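Local coordinates for SusD superfamily protein (Parabacteroides distasonis, PDB 3OTN), which probably binds nutrients, most likely carbohydrates, at the outer membrane of the bacterium, at residues 36-46 with 279-287; 64-72 with 452-463. All blocks are in the same frame, centred on the assembly; numbering follows the deposited sequence. Where two conformers were deposited one is given.

Contact 1: 36-46 with 279-287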
# COMPACT_ATOMS: atom_id res chain seq x y z
N MSE A 36 -2.18 -12.46 6.96
CA MSE A 36 -1.16 -13.38 7.42
C MSE A 36 -1.04 -14.53 6.42
O MSE A 36 -2.06 -14.99 5.87
CB MSE A 36 -1.49 -13.94 8.79
CG MSE A 36 -1.62 -12.89 9.89
SE MSE A 36 -0.14 -11.65 10.19
CE MSE A 36 1.29 -12.99 10.59
N THR A 37 0.19 -14.94 6.19
CA THR A 37 0.53 -16.01 5.24
C THR A 37 1.31 -17.15 5.95
O THR A 37 1.67 -17.03 7.12
CB THR A 37 1.31 -15.42 4.00
OG1 THR A 37 2.49 -14.76 4.46
CG2 THR A 37 0.45 -14.44 3.20
N PRO A 38 1.52 -18.28 5.28
CA PRO A 38 2.21 -19.40 5.98
C PRO A 38 3.60 -19.01 6.39
O PRO A 38 4.28 -18.36 5.63
CB PRO A 38 2.27 -20.49 4.92
CG PRO A 38 1.09 -20.27 4.12
CD PRO A 38 0.88 -18.75 4.05
N GLY A 39 4.01 -19.41 7.59
CA GLY A 39 5.28 -19.00 8.15
C GLY A 39 5.00 -18.29 9.46
O GLY A 39 3.84 -18.13 9.82
N TRP A 40 6.04 -17.83 10.14
CA TRP A 40 5.85 -17.14 11.40
C TRP A 40 6.03 -15.69 11.15
O TRP A 40 7.08 -15.25 10.67
CB TRP A 40 6.86 -17.58 12.45
CG TRP A 40 6.53 -17.15 13.87
CD1 TRP A 40 5.37 -17.40 14.60
CD2 TRP A 40 7.38 -16.40 14.72
NE1 TRP A 40 5.47 -16.83 15.86
CE2 TRP A 40 6.69 -16.21 15.96
CE3 TRP A 40 8.65 -15.86 14.57
CZ2 TRP A 40 7.26 -15.50 17.02
CZ3 TRP A 40 9.21 -15.15 15.60
CH2 TRP A 40 8.52 -14.99 16.82
N GLY A 41 5.00 -14.92 11.49
CA GLY A 41 5.06 -13.50 11.26
C GLY A 41 5.18 -13.15 9.79
O GLY A 41 5.77 -12.17 9.46
N CYS A 42 4.59 -13.96 8.91
CA CYS A 42 4.59 -13.69 7.45
C CYS A 42 3.26 -13.04 7.06
O CYS A 42 2.19 -13.48 7.49
CB CYS A 42 4.79 -14.99 6.65
SG CYS A 42 6.45 -15.70 6.89
N ASN A 43 3.32 -12.03 6.24
CA ASN A 43 2.14 -11.24 5.86
C ASN A 43 2.45 -10.68 4.51
O ASN A 43 3.61 -10.35 4.25
CB ASN A 43 1.91 -10.15 6.90
CG ASN A 43 0.63 -9.30 6.62
OD1 ASN A 43 0.54 -8.62 5.61
ND2 ASN A 43 -0.34 -9.37 7.54
N THR A 44 1.40 -10.53 3.68
CA THR A 44 1.51 -10.01 2.33
C THR A 44 2.20 -8.63 2.27
O THR A 44 2.88 -8.32 1.27
CB THR A 44 0.15 -9.94 1.61
OG1 THR A 44 -0.81 -9.32 2.49
CG2 THR A 44 -0.32 -11.33 1.19
N ILE A 45 2.03 -7.82 3.32
CA ILE A 45 2.66 -6.49 3.34
C ILE A 45 4.18 -6.51 3.28
O ILE A 45 4.79 -5.53 2.85
CB ILE A 45 2.24 -5.59 4.53
CG1 ILE A 45 2.80 -6.09 5.88
CG2 ILE A 45 0.72 -5.39 4.56
CD1 ILE A 45 2.47 -5.13 7.05
N LEU A 46 4.78 -7.63 3.69
CA LEU A 46 6.22 -7.73 3.71
C LEU A 46 6.85 -7.72 2.33
O LEU A 46 8.00 -7.25 2.22
CB LEU A 46 6.69 -8.96 4.50
CG LEU A 46 6.31 -9.09 5.97
CD1 LEU A 46 6.72 -10.44 6.50
CD2 LEU A 46 6.90 -7.96 6.85
N ASP A 279 0.38 -13.83 22.36
CA ASP A 279 1.20 -14.97 22.81
C ASP A 279 2.66 -14.89 22.34
O ASP A 279 3.56 -15.39 23.03
CB ASP A 279 0.55 -16.34 22.53
CG ASP A 279 0.24 -16.57 21.09
OD1 ASP A 279 0.53 -15.70 20.25
OD2 ASP A 279 -0.29 -17.65 20.79
N LEU A 280 2.90 -14.24 21.19
CA LEU A 280 4.25 -13.99 20.67
C LEU A 280 4.29 -12.76 19.77
O LEU A 280 3.38 -12.53 18.97
CB LEU A 280 4.75 -15.20 19.86
CG LEU A 280 5.33 -16.39 20.69
CD1 LEU A 280 5.90 -17.48 19.78
CD2 LEU A 280 6.43 -15.95 21.72
N GLU A 281 5.36 -11.98 19.91
CA GLU A 281 5.64 -10.88 19.02
C GLU A 281 6.57 -11.41 17.94
O GLU A 281 7.47 -12.18 18.23
CB GLU A 281 6.34 -9.76 19.79
CG GLU A 281 5.53 -9.23 20.95
CD GLU A 281 5.80 -9.90 22.29
OE1 GLU A 281 6.84 -10.59 22.47
OE2 GLU A 281 4.98 -9.69 23.21
N TYR A 282 6.34 -10.98 16.70
CA TYR A 282 7.00 -11.56 15.55
C TYR A 282 8.32 -10.91 15.21
O TYR A 282 9.26 -11.61 14.86
CB TYR A 282 6.11 -11.45 14.31
CG TYR A 282 4.81 -12.22 14.39
CD1 TYR A 282 4.77 -13.53 14.83
CD2 TYR A 282 3.63 -11.66 13.92
CE1 TYR A 282 3.59 -14.25 14.87
CE2 TYR A 282 2.42 -12.38 13.94
CZ TYR A 282 2.42 -13.67 14.42
OH TYR A 282 1.26 -14.40 14.45
N GLY A 283 8.36 -9.57 15.22
CA GLY A 283 9.58 -8.87 14.84
C GLY A 283 9.97 -9.07 13.38
O GLY A 283 11.16 -9.08 13.09
N SER A 284 8.99 -9.20 12.50
CA SER A 284 9.20 -9.48 11.05
C SER A 284 9.52 -8.26 10.18
O SER A 284 9.94 -8.41 9.01
CB SER A 284 7.95 -10.09 10.40
OG SER A 284 7.49 -11.22 11.05
N LEU A 285 9.22 -7.06 10.69
CA LEU A 285 9.50 -5.82 9.97
C LEU A 285 10.09 -4.80 10.94
O LEU A 285 9.42 -4.29 11.85
CB LEU A 285 8.26 -5.28 9.26
CG LEU A 285 8.52 -4.27 8.12
CD1 LEU A 285 9.32 -4.88 6.96
CD2 LEU A 285 7.17 -3.75 7.61
N ILE A 286 11.38 -4.57 10.77
CA ILE A 286 12.19 -3.79 11.66
C ILE A 286 12.81 -2.69 10.80
O ILE A 286 13.38 -3.01 9.76
CB ILE A 286 13.31 -4.69 12.23
CG1 ILE A 286 12.72 -5.96 12.86
CG2 ILE A 286 14.19 -3.91 13.27
CD1 ILE A 286 11.74 -5.70 14.01
N PRO A 287 12.73 -1.40 11.23
CA PRO A 287 13.34 -0.36 10.41
C PRO A 287 14.86 -0.41 10.54
O PRO A 287 15.37 -0.84 11.57
CB PRO A 287 12.79 0.92 11.03
CG PRO A 287 12.67 0.58 12.51
CD PRO A 287 12.35 -0.90 12.56

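Contact 2: 64-72 with 452-463. With EDO (1,2-ethanediol), chain L.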
# COMPACT_ATOMS: atom_id res chain seq x y z
N TYR A 64 13.01 -13.07 4.94
CA TYR A 64 13.73 -11.82 4.63
C TYR A 64 15.04 -12.15 3.95
O TYR A 64 15.42 -11.42 3.03
CB TYR A 64 13.99 -10.91 5.85
CG TYR A 64 14.82 -9.68 5.47
CD1 TYR A 64 14.43 -8.84 4.42
CD2 TYR A 64 16.03 -9.40 6.10
CE1 TYR A 64 15.19 -7.74 4.05
CE2 TYR A 64 16.78 -8.29 5.75
CZ TYR A 64 16.37 -7.47 4.71
OH TYR A 64 17.14 -6.40 4.34
N LYS A 65 15.71 -13.25 4.36
CA LYS A 65 17.01 -13.64 3.79
C LYS A 65 17.09 -13.63 2.26
O LYS A 65 18.06 -13.11 1.73
CB LYS A 65 17.47 -15.02 4.30
N ASP A 66 16.12 -14.25 1.57
CA ASP A 66 16.09 -14.24 0.08
C ASP A 66 16.20 -12.78 -0.47
O ASP A 66 16.92 -12.51 -1.43
CB ASP A 66 14.78 -14.81 -0.47
CG ASP A 66 14.75 -16.32 -0.60
OD1 ASP A 66 15.61 -17.02 -0.04
OD2 ASP A 66 13.79 -16.79 -1.25
N PHE A 67 15.46 -11.88 0.15
CA PHE A 67 15.36 -10.48 -0.26
C PHE A 67 16.67 -9.76 0.07
O PHE A 67 17.23 -9.09 -0.79
CB PHE A 67 14.15 -9.79 0.38
CG PHE A 67 12.84 -10.48 0.06
CD1 PHE A 67 12.41 -11.54 0.82
CD2 PHE A 67 12.08 -10.10 -1.04
CE1 PHE A 67 11.23 -12.21 0.54
CE2 PHE A 67 10.89 -10.79 -1.34
CZ PHE A 67 10.46 -11.84 -0.53
N GLN A 68 17.18 -9.93 1.29
CA GLN A 68 18.51 -9.37 1.66
C GLN A 68 19.66 -9.84 0.77
O GLN A 68 20.59 -9.08 0.47
CB GLN A 68 18.87 -9.69 3.11
CG GLN A 68 20.02 -8.85 3.65
CD GLN A 68 20.21 -9.02 5.14
OE1 GLN A 68 20.26 -10.14 5.64
NE2 GLN A 68 20.31 -7.91 5.87
N ASP A 69 19.62 -11.11 0.38
CA ASP A 69 20.71 -11.71 -0.38
C ASP A 69 20.59 -11.50 -1.89
O ASP A 69 21.48 -11.94 -2.64
CB ASP A 69 20.80 -13.21 -0.08
CG ASP A 69 21.27 -13.49 1.35
OD1 ASP A 69 21.80 -12.57 2.00
OD2 ASP A 69 21.10 -14.63 1.79
N LEU A 70 19.52 -10.85 -2.34
CA LEU A 70 19.22 -10.77 -3.76
C LEU A 70 19.18 -12.18 -4.39
O LEU A 70 19.81 -12.44 -5.42
CB LEU A 70 20.19 -9.82 -4.47
CG LEU A 70 19.63 -8.44 -4.83
CD1 LEU A 70 19.05 -7.71 -3.66
CD2 LEU A 70 20.75 -7.63 -5.49
N LEU A 71 18.47 -13.08 -3.71
CA LEU A 71 18.24 -14.45 -4.18
C LEU A 71 16.75 -14.79 -4.24
O LEU A 71 16.38 -15.95 -4.20
CB LEU A 71 18.92 -15.45 -3.24
CG LEU A 71 20.43 -15.35 -3.12
CD1 LEU A 71 20.91 -16.48 -2.20
CD2 LEU A 71 21.07 -15.42 -4.50
N VAL A 72 15.90 -13.79 -4.32
CA VAL A 72 14.49 -13.96 -4.58
C VAL A 72 14.31 -14.85 -5.83
O VAL A 72 15.05 -14.70 -6.84
CB VAL A 72 13.79 -12.59 -4.70
CG1 VAL A 72 12.34 -12.71 -5.18
CG2 VAL A 72 13.81 -11.89 -3.32
N TRP A 452 23.97 -4.15 2.83
CA TRP A 452 24.60 -5.48 2.94
C TRP A 452 25.49 -5.89 1.73
O TRP A 452 25.80 -7.07 1.54
CB TRP A 452 23.48 -6.51 3.25
CG TRP A 452 22.69 -6.02 4.47
CD1 TRP A 452 23.04 -6.18 5.80
CD2 TRP A 452 21.48 -5.21 4.47
NE1 TRP A 452 22.11 -5.54 6.61
CE2 TRP A 452 21.16 -4.94 5.83
CE3 TRP A 452 20.65 -4.71 3.45
CZ2 TRP A 452 20.02 -4.18 6.20
CZ3 TRP A 452 19.51 -3.94 3.82
CH2 TRP A 452 19.21 -3.70 5.19
N GLY A 453 25.92 -4.90 0.92
CA GLY A 453 26.81 -5.14 -0.24
C GLY A 453 26.21 -5.62 -1.57
O GLY A 453 26.95 -5.90 -2.53
N LYS A 454 24.89 -5.72 -1.67
CA LYS A 454 24.24 -6.27 -2.89
C LYS A 454 23.89 -5.16 -3.86
O LYS A 454 23.49 -4.08 -3.43
CB LYS A 454 22.98 -7.06 -2.52
CG LYS A 454 23.24 -8.17 -1.48
CD LYS A 454 24.24 -9.22 -1.98
CE LYS A 454 24.43 -10.31 -0.93
NZ LYS A 454 25.70 -11.08 -1.13
N VAL A 455 23.99 -5.43 -5.16
CA VAL A 455 23.76 -4.41 -6.18
C VAL A 455 22.51 -4.73 -6.99
O VAL A 455 22.38 -5.83 -7.54
CB VAL A 455 25.01 -4.23 -7.11
CG1 VAL A 455 24.71 -3.21 -8.20
CG2 VAL A 455 26.26 -3.80 -6.28
N TYR A 456 21.57 -3.79 -7.06
CA TYR A 456 20.32 -3.98 -7.80
C TYR A 456 20.58 -3.93 -9.30
O TYR A 456 21.40 -3.13 -9.77
CB TYR A 456 19.27 -2.95 -7.39
CG TYR A 456 18.64 -3.16 -6.01
CD1 TYR A 456 19.24 -3.98 -5.04
CD2 TYR A 456 17.47 -2.52 -5.65
CE1 TYR A 456 18.67 -4.14 -3.78
CE2 TYR A 456 16.89 -2.67 -4.38
CZ TYR A 456 17.51 -3.47 -3.45
OH TYR A 456 16.97 -3.62 -2.20
N THR A 457 19.90 -4.82 -10.02
CA THR A 457 19.94 -4.90 -11.46
C THR A 457 18.53 -4.78 -12.03
O THR A 457 17.54 -4.61 -11.28
CB THR A 457 20.55 -6.25 -11.89
OG1 THR A 457 19.61 -7.32 -11.66
CG2 THR A 457 21.90 -6.52 -11.16
N GLU A 458 18.41 -4.91 -13.35
CA GLU A 458 17.11 -4.93 -14.03
C GLU A 458 16.15 -6.00 -13.45
O GLU A 458 14.92 -5.81 -13.40
CB GLU A 458 17.31 -5.14 -15.55
CG GLU A 458 18.02 -3.99 -16.30
CD GLU A 458 19.57 -4.01 -16.27
OE1 GLU A 458 20.22 -4.82 -15.54
OE2 GLU A 458 20.14 -3.17 -16.98
N THR A 459 16.71 -7.13 -13.01
CA THR A 459 15.93 -8.22 -12.40
C THR A 459 15.03 -7.78 -11.25
O THR A 459 13.85 -8.18 -11.19
CB THR A 459 16.87 -9.34 -11.92
OG1 THR A 459 17.65 -9.77 -13.04
CG2 THR A 459 16.12 -10.52 -11.33
N GLN A 460 15.57 -6.93 -10.37
CA GLN A 460 14.88 -6.51 -9.15
C GLN A 460 13.72 -5.54 -9.41
O GLN A 460 12.93 -5.28 -8.50
CB GLN A 460 15.85 -5.91 -8.14
CG GLN A 460 16.73 -6.93 -7.39
CD GLN A 460 17.79 -7.58 -8.26
OE1 GLN A 460 18.45 -6.92 -9.09
NE2 GLN A 460 17.98 -8.88 -8.07
N LEU A 461 13.61 -5.01 -10.64
CA LEU A 461 12.46 -4.17 -11.02
C LEU A 461 11.08 -4.87 -10.94
O LEU A 461 10.05 -4.20 -10.85
CB LEU A 461 12.64 -3.63 -12.44
CG LEU A 461 13.79 -2.62 -12.66
CD1 LEU A 461 14.00 -2.38 -14.16
CD2 LEU A 461 13.54 -1.33 -11.92
N LEU A 462 11.07 -6.21 -11.00
CA LEU A 462 9.85 -6.99 -10.88
C LEU A 462 10.08 -8.19 -9.97
O LEU A 462 11.21 -8.59 -9.75
CB LEU A 462 9.39 -7.49 -12.26
CG LEU A 462 8.95 -6.41 -13.25
CD1 LEU A 462 8.73 -7.01 -14.65
CD2 LEU A 462 7.69 -5.68 -12.77
N PHE A 463 8.98 -8.73 -9.44
CA PHE A 463 9.00 -9.97 -8.70
C PHE A 463 8.68 -11.11 -9.65
O PHE A 463 8.06 -10.89 -10.69
CB PHE A 463 8.03 -9.95 -7.51
CG PHE A 463 8.52 -9.12 -6.36
CD1 PHE A 463 9.63 -9.53 -5.61
CD2 PHE A 463 7.92 -7.93 -6.04
CE1 PHE A 463 10.11 -8.77 -4.58
CE2 PHE A 463 8.42 -7.16 -4.98
CZ PHE A 463 9.48 -7.58 -4.26
C1 EDO L . 17.28 -13.09 -8.58
O1 EDO L . 16.94 -12.89 -7.21
C2 EDO L . 18.66 -13.69 -8.66
O2 EDO L . 19.56 -12.67 -8.27
O HOH W 1 17.68 -5.89 -0.22

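Contact 1: 36-46 with 279-287
Trp40 and Tyr282 meet through contrasting first torsions: the indole CG stands anti to its backbone N (chi1 -166°), whereas the phenol CG lies beside its own N, anti to the carbonyl carbon (chi1 -64°). The result is a T-shaped stack at the turn of the two-stranded antiparallel hairpin formed by 36-37 and 42-43. The evidence is a plane angle of 88°, with the Tyr282 ring centroid 4.7 Å from that of the Trp40 five-membered ring. The edge of Tyr282, led by CD1 and CE1, stands over one indole face, and Trp40 NE1 lies 3.3 Å from Tyr282 CE1. Farther along the same indole, Tyr282 CA sits over the six-membered ring in a CH-pi contact, while Leu280 CD1 comes within 3.7 Å of Trp40 CZ2. Replacing the indole of Trp40 by the methyl of an alanine is likely to leave the Tyr282 edge and Leu280 CD1 without their aromatic partner.

Tyr282 also offers a face: Gly41 CA lies 3.5 Å from its ring centroid, a second CH-pi contact. Gly41 has positive phi, and a CB there would collide with Tyr282 CB and Ser284 OG, so the close fit depends on its missing side chain. From a direction opposed to the phenol, the bent chain of selenomethionine Met36 brings CE to 3.6 Å from Tyr282 CE2. Where 279-287 turns toward strand 286-287, Leu46 CD2 packs 3.9 Å from Leu285 CB, the two side chains lying alongside and pointing in opposite directions. Between these apolar patches, the buried Ser284 hydroxyl accepts from Asn59 ND2 and ties itself to the hairpin: Ser284 OG donates a hydrogen bond to Gly41 O over 2.5 Å, tilted out of the carbonyl plane.

Contact 2: 64-72 with 452-463
Gln68 reaches Trp452 from within the Schellman motif that closes helix 64-68, where Leu70 takes positive phi (53°) and Leu71 N bonds back to Asp66 O; the contact joins this helix and its exit to the loop between strand 442-444 and helix 467-472. Gln68 CB rests over a face of the Tyr64 ring. With CG anti to the backbone N (chi1 -165°) and the chain extended beyond it, CG lies 4.3 Å from the centroid of the Trp452 five-membered ring, a CH-pi contact. CD follows at 3.9 Å from Trp452 CG. At the tip, NE2 hovers over the same face, 3.1 Å from Trp452 NE1; both are donors, so this is not a hydrogen bond. Amide and indole planes are 57° apart, consistent with an N-H directed at the pi cloud.

Leu70, just past the helix, has the largest area buried by the contact: CD1 touches Tyr456 CE1 at 3.6 Å, CD2 lies 3.2 Å from Val455 O, and CG packs against the Gln460 amide. Gln460 OE1 accepts from both Thr457 N and Thr457 OG1, which fixes that amide. A water donates to Phe67 O and Tyr456 OH, the latter also bonded to Met51 O. 1,2-Ethanediol, probably from the crystallisation liquor, bridges two carbonyls: its O2 donates to Leu70 O at 2.9 Å and its O1 to Val72 O at 2.6 Å.

Overall arrangement
Contacts 1 and 2 have centres 20 Å apart and nearest atoms about 6 Å apart, so they do not touch. Their segments alternate along the chain, and each joins an N-terminal segment to one far along it, 279-287 near the middle and 452-463 near the C-terminus. Tyr50 connects them physically: its hydroxyl hydrogen-bonds Ser284 O in contact 1, and its ring meets those of Tyr64 and Phe67 in contact 2. Strand 55-56 supplies another bridge, pairing antiparallel with 286-287 while Thr56 touches Tyr64 and Trp452. Contact 1 lies about 16 Å from the chain centre and is buried; contact 2, at about 20 Å, is only partly so. The diol at contact 2 does not by itself locate a sugar site.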